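Local coordinates for probable transcriptional regulator (Pseudomonas aeruginosa, PDB 2NNN), which probably binds DNA as a dimeric transcriptional regulator of the MarR family, at residues A[21-24]-A[25-29]; A[43-46]-A[47-51]; A[62-65]-A[66-70]; A[108-111]-A[112-116]; A[124-127]-A[128-131]. All coordinates share one frame; numbering follows the deposited sequence.

Contact 1 (A[21-24]-A[25-29])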
loop_
_atom_site.group_PDB
_atom_site.type_symbol
_atom_site.label_atom_id
_atom_site.label_comp_id
_atom_site.label_asym_id
_atom_site.label_seq_id
_atom_site.Cartn_x
_atom_site.Cartn_y
_atom_site.Cartn_z
ATOM N N ASN A 21 1.499 1.779 -5.225
ATOM C CA ASN A 21 0.338 1.974 -4.373
ATOM C C ASN A 21 0.052 3.455 -4.120
ATOM O O ASN A 21 -1.086 3.890 -4.274
ATOM C CB ASN A 21 0.518 1.210 -3.061
ATOM C CG ASN A 21 -0.746 0.498 -2.607
ATOM O OD1 ASN A 21 -1.218 0.725 -1.494
ATOM N ND2 ASN A 21 -1.285 -0.375 -3.433
ATOM N N GLN A 22 1.078 4.220 -3.740
ATOM C CA GLN A 22 0.967 5.681 -3.545
ATOM C C GLN A 22 0.522 6.439 -4.795
ATOM O O GLN A 22 -0.296 7.358 -4.696
ATOM C CB GLN A 22 2.285 6.286 -3.038
ATOM C CG GLN A 22 2.499 6.167 -1.532
ATOM C CD GLN A 22 3.852 6.687 -1.083
ATOM O OE1 GLN A 22 4.416 7.643 -1.661
ATOM N NE2 GLN A 22 4.390 6.064 -0.059
ATOM N N ARG A 23 1.051 6.068 -5.958
ATOM C CA ARG A 23 0.630 6.690 -7.229
ATOM C C ARG A 23 -0.843 6.398 -7.499
ATOM O O ARG A 23 -1.606 7.291 -7.879
ATOM C CB ARG A 23 1.482 6.204 -8.411
ATOM C CG ARG A 23 0.900 6.590 -9.777
ATOM C CD ARG A 23 1.914 6.418 -10.880
ATOM N NE ARG A 23 1.350 6.585 -12.217
ATOM C CZ ARG A 23 0.733 5.642 -12.928
ATOM N NH1 ARG A 23 0.530 4.421 -12.436
ATOM N NH2 ARG A 23 0.281 5.943 -14.144
ATOM N N TYR A 24 -1.241 5.147 -7.284
ATOM C CA TYR A 24 -2.627 4.760 -7.496
ATOM C C TYR A 24 -3.537 5.582 -6.594
ATOM O O TYR A 24 -4.547 6.129 -7.050
ATOM C CB TYR A 24 -2.854 3.244 -7.306
ATOM C CG TYR A 24 -4.277 2.894 -7.637
ATOM C CD1 TYR A 24 -4.654 2.625 -8.957
ATOM C CD2 TYR A 24 -5.273 2.904 -6.645
ATOM C CE1 TYR A 24 -5.966 2.345 -9.277
ATOM C CE2 TYR A 24 -6.586 2.625 -6.961
ATOM C CZ TYR A 24 -6.920 2.351 -8.285
ATOM O OH TYR A 24 -8.223 2.080 -8.615
ATOM N N ALA A 25 -3.167 5.682 -5.320
ATOM C CA ALA A 25 -3.924 6.478 -4.340
ATOM C C ALA A 25 -4.125 7.942 -4.783
ATOM O O ALA A 25 -5.184 8.520 -4.564
ATOM C CB ALA A 25 -3.248 6.404 -2.971
ATOM N N ALA A 26 -3.096 8.519 -5.413
ATOM C CA ALA A 26 -3.126 9.883 -5.939
ATOM C C ALA A 26 -4.072 10.039 -7.147
ATOM O O ALA A 26 -4.821 11.002 -7.227
ATOM C CB ALA A 26 -1.742 10.297 -6.319
ATOM N N LEU A 27 -4.030 9.089 -8.079
ATOM C CA LEU A 27 -4.934 9.070 -9.251
ATOM C C LEU A 27 -6.387 8.847 -8.836
ATOM O O LEU A 27 -7.315 9.437 -9.391
ATOM C CB LEU A 27 -4.510 7.970 -10.238
ATOM C CG LEU A 27 -3.096 8.014 -10.859
ATOM C CD1 LEU A 27 -2.797 6.695 -11.578
ATOM C CD2 LEU A 27 -2.952 9.166 -11.811
ATOM N N PHE A 28 -6.581 7.967 -7.865
ATOM C CA PHE A 28 -7.902 7.669 -7.375
ATOM C C PHE A 28 -8.556 8.883 -6.693
ATOM O O PHE A 28 -9.707 9.244 -7.006
ATOM C CB PHE A 28 -7.867 6.453 -6.449
ATOM C CG PHE A 28 -9.239 5.920 -6.113
ATOM C CD1 PHE A 28 -10.023 6.537 -5.131
ATOM C CD2 PHE A 28 -9.760 4.820 -6.802
ATOM C CE1 PHE A 28 -11.305 6.046 -4.818
ATOM C CE2 PHE A 28 -11.034 4.334 -6.510
ATOM C CZ PHE A 28 -11.804 4.946 -5.515
ATOM N N ALA A 29 -7.828 9.503 -5.770
ATOM C CA ALA A 29 -8.303 10.711 -5.100
ATOM C C ALA A 29 -8.591 11.857 -6.084
ATOM O O ALA A 29 -9.551 12.619 -5.879
ATOM C CB ALA A 29 -7.305 11.151 -4.016
#
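Tyr24 O accepts the amide of Phe28 at 2.9 Å, with Phe28 N approaching almost in line with the carbonyl and the N-H bent by only 20° from straight. Arg23 O takes Leu27 N in the same way at 3.0 Å, and Asn21 O and Gln22 O receive Ala25 N and Ala26 N, all i to i+4 bonds of one regular helix. Two pairs of side chains follow the same spacing. The first joins Arg23 to Leu27: the arginine chain runs out extended and its guanidinium lies flat against a methyl, Leu27 CD1 sitting over the centre of one face, 3.9 Å from Arg23 CZ. The flat group is thus backed by hydrocarbon, while its nitrogens bond to helix 100-121: NH1 donates to Ala120 O and NH2, weakly, to Gln119 O. These carbonyls near the end of that helix would favour the positive charge there. The second pair is aromatic. Both rings leave the backbone with CG opposite the amide nitrogen (chi1 -176° for Tyr24 and -169° for Phe28), which carries them to the same flank of the helix. Tyr24 OH reaches the edge of the Phe28 ring, near its plane, at 3.6 Å from CD2, and Tyr24 CE2 lies 3.9 Å from the same Phe28 CD2. Within helix 13-31, this aromatic flank packs on Ile116 of helix 100-121, with Tyr24 also on Ala120, while Asn21, Arg23 and Tyr24 meet Leu17, Ile140 and Gly14 of the second subunit.

Contact 2 (A[43-46]-A[47-51]); sequences ALVR and LGETG
Arg46 and Glu49 meet through a salt bridge, Arg46 NH1 to Glu49 OE1 at 3.1 Å, on the flank of the last turns of helix 38-50. The guanidinium offers its edge, with the oxygen close to its plane, but the carboxylate is met from above its own plane, the two planes standing 77° apart. Bends at chi2 and chi3 turn the end of the outward-running arginine so that NH1 faces Glu49. Its strongest bond goes from NH2 to Leu61 O, and NH1 also pairs with Asp10 of the second subunit, so this buried charge is shared among several acceptors. The compact side is formed by Ala43, Leu44 and Leu47: Leu47 CG rests 3.5 Å from Ala43 O, and the leucines pack on Leu98 of strand 93-98. By contrast, Glu49 is on the solvent-exposed side, its OE2 only loosely near Val45 CG1 at 4.0 Å. At the end, Thr50 N donates to Arg46 O at 3.0 Å, and Thr50 OG1 lies equally near that oxygen. Gly51 then leaves helical geometry with positive phi (78°). This is a helix of the winged helix-turn-helix domain of MarR proteins, packed against helices 55-61, 66-78 and 100-121 and strand 93-98 of the wing.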
loop_
_atom_site.group_PDB
_atom_site.type_symbol
_atom_site.label_atom_id
_atom_site.label_comp_id
_atom_site.label_asym_id
_atom_site.label_seq_id
_atom_site.Cartn_x
_atom_site.Cartn_y
_atom_site.Cartn_z
ATOM N N ALA A 43 -15.375 -1.989 -1.177
ATOM C CA ALA A 43 -16.494 -2.531 -0.395
ATOM C C ALA A 43 -17.824 -2.223 -1.050
ATOM O O ALA A 43 -18.691 -3.067 -1.070
ATOM C CB ALA A 43 -16.481 -1.996 1.015
ATOM N N LEU A 44 -17.979 -1.019 -1.595
ATOM C CA LEU A 44 -19.222 -0.642 -2.297
ATOM C C LEU A 44 -19.427 -1.526 -3.534
ATOM O O LEU A 44 -20.502 -2.101 -3.729
ATOM C CB LEU A 44 -19.170 0.829 -2.731
ATOM C CG LEU A 44 -20.483 1.466 -3.157
ATOM C CD1 LEU A 44 -21.234 2.003 -1.926
ATOM C CD2 LEU A 44 -20.238 2.580 -4.170
ATOM N N VAL A 45 -18.387 -1.612 -4.366
ATOM C CA VAL A 45 -18.398 -2.481 -5.534
ATOM C C VAL A 45 -18.751 -3.919 -5.137
ATOM O O VAL A 45 -19.675 -4.491 -5.701
ATOM C CB VAL A 45 -17.060 -2.396 -6.325
ATOM C CG1 VAL A 45 -17.019 -3.400 -7.468
ATOM C CG2 VAL A 45 -16.861 -0.976 -6.860
ATOM N N ARG A 46 -18.049 -4.470 -4.146
ATOM C CA ARG A 46 -18.269 -5.851 -3.724
ATOM C C ARG A 46 -19.694 -6.130 -3.221
ATOM O O ARG A 46 -20.287 -7.138 -3.601
ATOM C CB ARG A 46 -17.230 -6.293 -2.688
ATOM C CG ARG A 46 -17.232 -7.795 -2.397
ATOM C CD ARG A 46 -16.756 -8.592 -3.597
ATOM N NE ARG A 46 -15.297 -8.677 -3.646
ATOM C CZ ARG A 46 -14.595 -9.085 -4.702
ATOM N NH1 ARG A 46 -15.197 -9.427 -5.833
ATOM N NH2 ARG A 46 -13.277 -9.135 -4.633
ATOM N N LEU A 47 -20.238 -5.241 -2.384
ATOM C CA LEU A 47 -21.642 -5.322 -1.966
ATOM C C LEU A 47 -22.638 -5.276 -3.129
ATOM O O LEU A 47 -23.771 -5.750 -2.995
ATOM C CB LEU A 47 -21.983 -4.202 -0.992
ATOM C CG LEU A 47 -21.559 -4.309 0.469
ATOM C CD1 LEU A 47 -21.899 -3.015 1.173
ATOM C CD2 LEU A 47 -22.196 -5.504 1.186
ATOM N N GLY A 48 -22.232 -4.679 -4.251
ATOM C CA GLY A 48 -23.040 -4.681 -5.458
ATOM C C GLY A 48 -23.021 -6.022 -6.151
ATOM O O GLY A 48 -24.022 -6.437 -6.709
ATOM N N GLU A 49 -21.874 -6.700 -6.120
ATOM C CA GLU A 49 -21.751 -8.060 -6.659
ATOM C C GLU A 49 -22.544 -9.082 -5.843
ATOM O O GLU A 49 -23.255 -9.917 -6.396
ATOM C CB GLU A 49 -20.286 -8.507 -6.693
ATOM C CG GLU A 49 -19.412 -7.723 -7.651
ATOM C CD GLU A 49 -17.958 -8.198 -7.648
ATOM O OE1 GLU A 49 -17.758 -9.427 -7.538
ATOM O OE2 GLU A 49 -17.029 -7.347 -7.776
ATOM N N THR A 50 -22.418 -8.993 -4.527
ATOM C CA THR A 50 -22.844 -10.055 -3.621
ATOM C C THR A 50 -24.304 -9.978 -3.205
ATOM O O THR A 50 -24.953 -11.004 -3.009
ATOM C CB THR A 50 -22.006 -10.033 -2.328
ATOM O OG1 THR A 50 -22.057 -8.719 -1.767
ATOM C CG2 THR A 50 -20.559 -10.408 -2.609
ATOM N N GLY A 51 -24.819 -8.764 -3.063
ATOM C CA GLY A 51 -26.087 -8.572 -2.382
ATOM C C GLY A 51 -25.781 -8.679 -0.897
ATOM O O GLY A 51 -24.608 -8.585 -0.504
#

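Contact 3 (A[62-65]-A[66-70])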
loop_
_atom_site.group_PDB
_atom_site.type_symbol
_atom_site.label_atom_id
_atom_site.label_comp_id
_atom_site.label_asym_id
_atom_site.label_seq_id
_atom_site.Cartn_x
_atom_site.Cartn_y
_atom_site.Cartn_z
ATOM N N THR A 62 -12.617 -8.593 0.224
ATOM C CA THR A 62 -11.959 -7.339 -0.190
ATOM C C THR A 62 -10.620 -7.114 0.527
ATOM O O THR A 62 -10.171 -5.976 0.633
ATOM C CB THR A 62 -12.844 -6.118 0.058
ATOM O OG1 THR A 62 -13.196 -6.071 1.443
ATOM C CG2 THR A 62 -14.103 -6.183 -0.770
ATOM N N ALA A 63 -10.007 -8.212 0.992
ATOM C CA ALA A 63 -8.753 -8.232 1.756
ATOM C C ALA A 63 -8.744 -7.255 2.936
ATOM O O ALA A 63 -7.787 -6.519 3.151
ATOM C CB ALA A 63 -7.558 -8.014 0.836
HETATM N N MSE A 64 -9.817 -7.267 3.707
HETATM C CA MSE A 64 -9.956 -6.359 4.821
HETATM C C MSE A 64 -10.289 -7.042 6.137
HETATM O O MSE A 64 -11.148 -7.927 6.221
HETATM C CB MSE A 64 -10.984 -5.259 4.526
HETATM C CG MSE A 64 -10.384 -4.076 3.784
HETATM SE SE MSE A 64 -11.625 -2.617 3.471
HETATM C CE MSE A 64 -12.355 -3.042 1.719
ATOM N N ASP A 65 -9.571 -6.586 7.152
ATOM C CA ASP A 65 -9.769 -6.913 8.553
ATOM C C ASP A 65 -11.170 -6.650 9.017
ATOM O O ASP A 65 -11.840 -5.780 8.468
ATOM C CB ASP A 65 -8.897 -5.963 9.365
ATOM C CG ASP A 65 -7.944 -6.673 10.181
ATOM O OD1 ASP A 65 -8.092 -7.903 10.230
ATOM O OD2 ASP A 65 -7.043 -6.032 10.751
ATOM N N ALA A 66 -11.574 -7.359 10.069
ATOM C CA ALA A 66 -12.822 -7.097 10.781
ATOM C C ALA A 66 -12.899 -5.650 11.258
ATOM O O ALA A 66 -13.903 -4.971 11.039
ATOM C CB ALA A 66 -12.970 -8.064 11.968
ATOM N N ALA A 67 -11.834 -5.189 11.908
ATOM C CA ALA A 67 -11.703 -3.788 12.325
ATOM C C ALA A 67 -11.671 -2.810 11.134
ATOM O O ALA A 67 -12.288 -1.747 11.192
ATOM C CB ALA A 67 -10.466 -3.606 13.200
ATOM N N THR A 68 -10.963 -3.173 10.064
ATOM C CA THR A 68 -10.894 -2.346 8.862
ATOM C C THR A 68 -12.232 -2.270 8.136
ATOM O O THR A 68 -12.693 -1.180 7.834
ATOM C CB THR A 68 -9.794 -2.831 7.888
ATOM O OG1 THR A 68 -8.573 -3.000 8.607
ATOM C CG2 THR A 68 -9.558 -1.819 6.763
ATOM N N ILE A 69 -12.855 -3.418 7.860
ATOM C CA ILE A 69 -14.147 -3.419 7.187
ATOM C C ILE A 69 -15.224 -2.790 8.047
ATOM O O ILE A 69 -16.123 -2.140 7.522
ATOM C CB ILE A 69 -14.582 -4.815 6.667
ATOM C CG1 ILE A 69 -15.741 -4.674 5.672
ATOM C CG2 ILE A 69 -14.955 -5.756 7.811
ATOM C CD1 ILE A 69 -15.357 -4.033 4.348
ATOM N N LYS A 70 -15.124 -2.976 9.364
ATOM C CA LYS A 70 -16.051 -2.364 10.310
ATOM C C LYS A 70 -16.186 -0.864 10.042
ATOM O O LYS A 70 -17.292 -0.339 9.958
ATOM C CB LYS A 70 -15.567 -2.586 11.740
ATOM C CG LYS A 70 -16.598 -2.230 12.800
ATOM C CD LYS A 70 -16.049 -2.442 14.209
ATOM C CE LYS A 70 -16.922 -1.751 15.250
ATOM N NZ LYS A 70 -18.113 -2.577 15.621
HETATM O O HOH W 1 -7.111 -5.091 6.701
HETATM O O HOH W 2 -9.929 -9.806 11.419
#
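Asp65 O and Ile69 N form the direct hydrogen bond of this contact, a short one of 2.6 Å with an almost straight N-H...O angle (175°). It closes the first turn of helix 66-78, with Asp65 in the N-cap position. The aspartate carboxylate makes no capping bond of its own, and water enters the exposed start of the helix instead. One water donates to Asp65 OD1 at 2.9 Å and accepts from Ala66 N at 3.2 Å, joining side chain to helix amide indirectly. Another accepts from Asp65 N and is hydrogen-bonded to Thr68 OG1, 3.2 Å away. The nonpolar contacts lie deeper. Met64, present as selenomethionine, crosses Thr68 and Ile69 at about a right angle: its CG touches Thr68 CG2 at 3.8 Å, and its SE lies 4.1 Å from Ile69 CD1. Thr68 turns its two branches to different uses, CG2 opposite the backbone nitrogen and facing Met64, OG1 opposite the carbonyl carbon (chi1 -50°) and close to Asp65 CB. Ile69 CD1 also comes within 4.2 Å of Thr62 OG1, a hydroxyl that bonds to Leu58 O in the preceding helix. Around this, Ile69 packs on Leu58 and Ala43, while Thr62 O accepts from Arg18 of the second subunit. The chemistry is divided: a nonpolar inner side fixes helix 66-78, probably the recognition helix by analogy with MarR relatives, on its domain, while the Asp65 carboxylate at the helix start would probably be favoured by the helix dipole, linked to Ala66 N by water.

Contact 4 (A[108-111]-A[112-116]); sequences AGLA and AAREI
Gly109 O, Leu110 O and Ala111 O accept the amides of Ala113, Arg114 and Glu115 in successive i to i+4 bonds, that of Leu110 O being 2.9 Å to Arg114 N. One residue earlier the pattern is bridged by water: a molecule donates to Ala108 O and accepts from Ala112 N at 3.2 Å, standing between two backbone groups of neighbouring turns. The principal side-chain pair is Leu110 with Arg114. The arginine starts with CG opposite the carbonyl carbon (chi1 -72°) and continues extended to NE, which sends the guanidinium back along the helix toward the preceding turn. There NH1 lies 3.7 Å from Leu110 CB and NH2 3.9 Å from Leu110 CD1, a van der Waals contact of the guanidinium with the leucine side chain. The guanidinium is set obliquely to Leu110 CB, neither stacked on it nor edge-on. Nearer the backbone, Arg114 CG comes 3.3 Å from Leu110 O. The segments belong to the long helix 100-121, which in the MarR fold runs from the DNA-binding domain to the dimerisation region. Ala112 CB and Ala113 CB lie beside Gly109 O, at 3.8 and 3.6 Å, as helical neighbours do. Farther on, Glu115 bends at chi2 (59°) and directs its carboxylate away from the preceding turn to a salt bridge with Arg118. Ile116 faces inward to Tyr24 and Phe28 of helix 13-31, while Arg114 packs against Tyr7 of the second subunit.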
loop_
_atom_site.group_PDB
_atom_site.type_symbol
_atom_site.label_atom_id
_atom_site.label_comp_id
_atom_site.label_asym_id
_atom_site.label_seq_id
_atom_site.Cartn_x
_atom_site.Cartn_y
_atom_site.Cartn_z
ATOM N N ALA A 108 -22.880 5.814 -10.667
ATOM C CA ALA A 108 -22.382 7.165 -10.947
ATOM C C ALA A 108 -20.855 7.203 -10.889
ATOM O O ALA A 108 -20.240 8.092 -11.465
ATOM C CB ALA A 108 -22.983 8.175 -9.978
ATOM N N GLY A 109 -20.257 6.213 -10.206
ATOM C CA GLY A 109 -18.815 6.122 -10.045
ATOM C C GLY A 109 -18.084 5.248 -11.048
ATOM O O GLY A 109 -16.870 5.322 -11.135
ATOM N N LEU A 110 -18.808 4.428 -11.807
ATOM C CA LEU A 110 -18.178 3.459 -12.716
ATOM C C LEU A 110 -17.221 4.097 -13.734
ATOM O O LEU A 110 -16.077 3.669 -13.844
ATOM C CB LEU A 110 -19.214 2.565 -13.446
ATOM C CG LEU A 110 -20.088 1.523 -12.714
ATOM C CD1 LEU A 110 -20.839 0.692 -13.732
ATOM C CD2 LEU A 110 -19.306 0.589 -11.784
ATOM N N ALA A 111 -17.687 5.088 -14.486
ATOM C CA ALA A 111 -16.844 5.747 -15.506
ATOM C C ALA A 111 -15.492 6.224 -14.950
ATOM O O ALA A 111 -14.448 5.953 -15.520
ATOM C CB ALA A 111 -17.595 6.923 -16.145
ATOM N N ALA A 112 -15.537 6.953 -13.843
ATOM C CA ALA A 112 -14.339 7.443 -13.159
ATOM C C ALA A 112 -13.426 6.299 -12.644
ATOM O O ALA A 112 -12.212 6.336 -12.845
ATOM C CB ALA A 112 -14.739 8.390 -12.020
ATOM N N ALA A 113 -13.998 5.286 -12.001
ATOM C CA ALA A 113 -13.198 4.140 -11.547
ATOM C C ALA A 113 -12.515 3.422 -12.720
ATOM O O ALA A 113 -11.362 2.992 -12.606
ATOM C CB ALA A 113 -14.021 3.181 -10.755
ATOM N N ARG A 114 -13.212 3.331 -13.853
ATOM C CA ARG A 114 -12.618 2.786 -15.071
ATOM C C ARG A 114 -11.476 3.660 -15.560
ATOM O O ARG A 114 -10.455 3.149 -16.007
ATOM C CB ARG A 114 -13.662 2.638 -16.182
ATOM C CG ARG A 114 -14.626 1.510 -15.926
ATOM C CD ARG A 114 -15.411 1.153 -17.172
ATOM N NE ARG A 114 -16.365 0.091 -16.865
ATOM C CZ ARG A 114 -17.672 0.284 -16.727
ATOM N NH1 ARG A 114 -18.196 1.506 -16.894
ATOM N NH2 ARG A 114 -18.455 -0.747 -16.434
ATOM N N GLU A 115 -11.660 4.974 -15.468
ATOM C CA GLU A 115 -10.662 5.944 -15.912
ATOM C C GLU A 115 -9.434 5.971 -15.002
ATOM O O GLU A 115 -8.305 6.021 -15.491
ATOM C CB GLU A 115 -11.295 7.349 -16.042
ATOM C CG GLU A 115 -10.303 8.483 -16.288
ATOM C CD GLU A 115 -9.459 8.318 -17.568
ATOM O OE1 GLU A 115 -9.732 7.443 -18.419
ATOM O OE2 GLU A 115 -8.499 9.085 -17.730
ATOM N N ILE A 116 -9.648 5.954 -13.691
ATOM C CA ILE A 116 -8.537 5.833 -12.738
ATOM C C ILE A 116 -7.678 4.603 -13.048
ATOM O O ILE A 116 -6.455 4.693 -13.079
ATOM C CB ILE A 116 -9.044 5.774 -11.266
ATOM C CG1 ILE A 116 -9.730 7.086 -10.892
ATOM C CG2 ILE A 116 -7.908 5.424 -10.294
ATOM C CD1 ILE A 116 -10.629 6.979 -9.692
HETATM O O HOH W 3 -17.984 8.501 -12.578
#

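Contact 5 (A[124-127]-A[128-131]); sequences LSLQ and EQET
A capping box opens helix 126-137, formed by Ser125 at the N-cap and Glu128 three residues on. The carboxylate supplies the firm half: Ser125 N donates to Glu128 OE1 at 3.0 Å and 175°, meeting the oxygen on its anti lone pair. The return bond, Glu128 N to Ser125 OG at 3.4 Å, is weak. Serine OG sits in the crowded position between its own nitrogen and carbonyl carbon (chi1 56°), which brings it over the first turn, 3.1 Å from Glu128 CG. The box fixes the start of the last helix of the MarR-type chain, where Ser125 O also accepts Gln129 N at 2.8 Å. Beside it, Gln129 extends back past the turn, and its NE2 donates a hydrogen bond to Leu124 O at 3.0 Å, approaching from above the carbonyl plane. Leu124 lays its CG against Glu128 CB at 3.9 Å, the two side chains crossing at about a right angle. On the outer side, a water donates to both Gln127 O and Glu130 OE1. The other carboxylate oxygen, Glu128 OE2, forms a salt bridge with Arg138 of the second subunit, against which Leu124 also packs.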
loop_
_atom_site.group_PDB
_atom_site.type_symbol
_atom_site.label_atom_id
_atom_site.label_comp_id
_atom_site.label_asym_id
_atom_site.label_seq_id
_atom_site.Cartn_x
_atom_site.Cartn_y
_atom_site.Cartn_z
ATOM N N LEU A 124 1.970 1.621 -19.966
ATOM C CA LEU A 124 2.169 0.252 -20.444
ATOM C C LEU A 124 1.249 -0.025 -21.615
ATOM O O LEU A 124 0.112 0.432 -21.631
ATOM C CB LEU A 124 1.824 -0.739 -19.325
ATOM C CG LEU A 124 2.852 -1.404 -18.412
ATOM C CD1 LEU A 124 4.037 -0.530 -18.026
ATOM C CD2 LEU A 124 2.142 -1.919 -17.194
ATOM N N SER A 125 1.727 -0.806 -22.577
ATOM C CA SER A 125 0.898 -1.195 -23.716
ATOM C C SER A 125 -0.131 -2.228 -23.266
ATOM O O SER A 125 0.082 -2.920 -22.264
ATOM C CB SER A 125 1.768 -1.748 -24.848
ATOM O OG SER A 125 2.558 -2.832 -24.392
ATOM N N LEU A 126 -1.238 -2.341 -23.997
ATOM C CA LEU A 126 -2.307 -3.278 -23.626
ATOM C C LEU A 126 -1.800 -4.710 -23.434
ATOM O O LEU A 126 -2.332 -5.458 -22.607
ATOM C CB LEU A 126 -3.455 -3.246 -24.645
ATOM C CG LEU A 126 -4.125 -1.882 -24.877
ATOM C CD1 LEU A 126 -5.044 -1.927 -26.106
ATOM C CD2 LEU A 126 -4.861 -1.358 -23.617
ATOM N N GLN A 127 -0.778 -5.081 -24.210
ATOM C CA GLN A 127 -0.096 -6.361 -24.067
ATOM C C GLN A 127 0.620 -6.427 -22.714
ATOM O O GLN A 127 0.443 -7.381 -21.961
ATOM C CB GLN A 127 0.908 -6.559 -25.206
ATOM C CG GLN A 127 0.306 -6.565 -26.635
ATOM C CD GLN A 127 0.211 -5.178 -27.295
ATOM O OE1 GLN A 127 0.644 -4.165 -26.732
ATOM N NE2 GLN A 127 -0.360 -5.137 -28.501
ATOM N N GLU A 128 1.419 -5.400 -22.414
ATOM C CA GLU A 128 2.187 -5.317 -21.174
ATOM C C GLU A 128 1.306 -5.297 -19.925
ATOM O O GLU A 128 1.674 -5.867 -18.896
ATOM C CB GLU A 128 3.070 -4.074 -21.181
ATOM C CG GLU A 128 4.251 -4.132 -22.137
ATOM C CD GLU A 128 5.094 -2.882 -22.076
ATOM O OE1 GLU A 128 4.539 -1.774 -22.220
ATOM O OE2 GLU A 128 6.314 -3.003 -21.880
ATOM N N GLN A 129 0.156 -4.631 -20.029
ATOM C CA GLN A 129 -0.844 -4.574 -18.969
ATOM C C GLN A 129 -1.307 -5.968 -18.582
ATOM O O GLN A 129 -1.393 -6.286 -17.395
ATOM C CB GLN A 129 -2.032 -3.702 -19.403
ATOM C CG GLN A 129 -1.639 -2.248 -19.629
ATOM C CD GLN A 129 -2.808 -1.317 -19.869
ATOM O OE1 GLN A 129 -3.964 -1.680 -19.677
ATOM N NE2 GLN A 129 -2.506 -0.094 -20.278
ATOM N N GLU A 130 -1.574 -6.791 -19.593
ATOM C CA GLU A 130 -1.985 -8.189 -19.419
ATOM C C GLU A 130 -0.898 -9.047 -18.740
ATOM O O GLU A 130 -1.188 -9.831 -17.827
ATOM C CB GLU A 130 -2.393 -8.778 -20.779
ATOM C CG GLU A 130 -3.295 -10.019 -20.710
ATOM C CD GLU A 130 -2.528 -11.349 -20.705
ATOM O OE1 GLU A 130 -1.364 -11.393 -21.182
ATOM O OE2 GLU A 130 -3.099 -12.367 -20.232
ATOM N N THR A 131 0.347 -8.893 -19.189
ATOM C CA THR A 131 1.489 -9.554 -18.572
ATOM C C THR A 131 1.617 -9.137 -17.108
ATOM O O THR A 131 1.785 -9.977 -16.232
ATOM C CB THR A 131 2.803 -9.200 -19.297
ATOM O OG1 THR A 131 2.686 -9.525 -20.683
ATOM C CG2 THR A 131 3.988 -9.949 -18.689
HETATM O O HOH W 4 0.293 -9.996 -23.220
#

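Overall arrangement
The five contacts follow one another along the chain, and each reaches the second subunit. Contacts 2 and 3 belong to what is probably the DNA-binding domain and touch directly, Arg46 CB lying 3.7 Å from Thr62 CG2, with centres 14 Å apart. Contacts 1 and 4, also 14 Å apart between centres, join helix 13-31 to helix 100-121, where Tyr24 OH meets Ile116 CG2 at 3.8 Å. Contact 5 begins the helix that follows; its centre is about 20 Å from those of contacts 1 and 4 and about 31 Å from that of contact 3, which lies across the chain's centre. Contact 4 does not touch contact 2: their centres are about 15 Å apart and their nearest atoms about 6 Å.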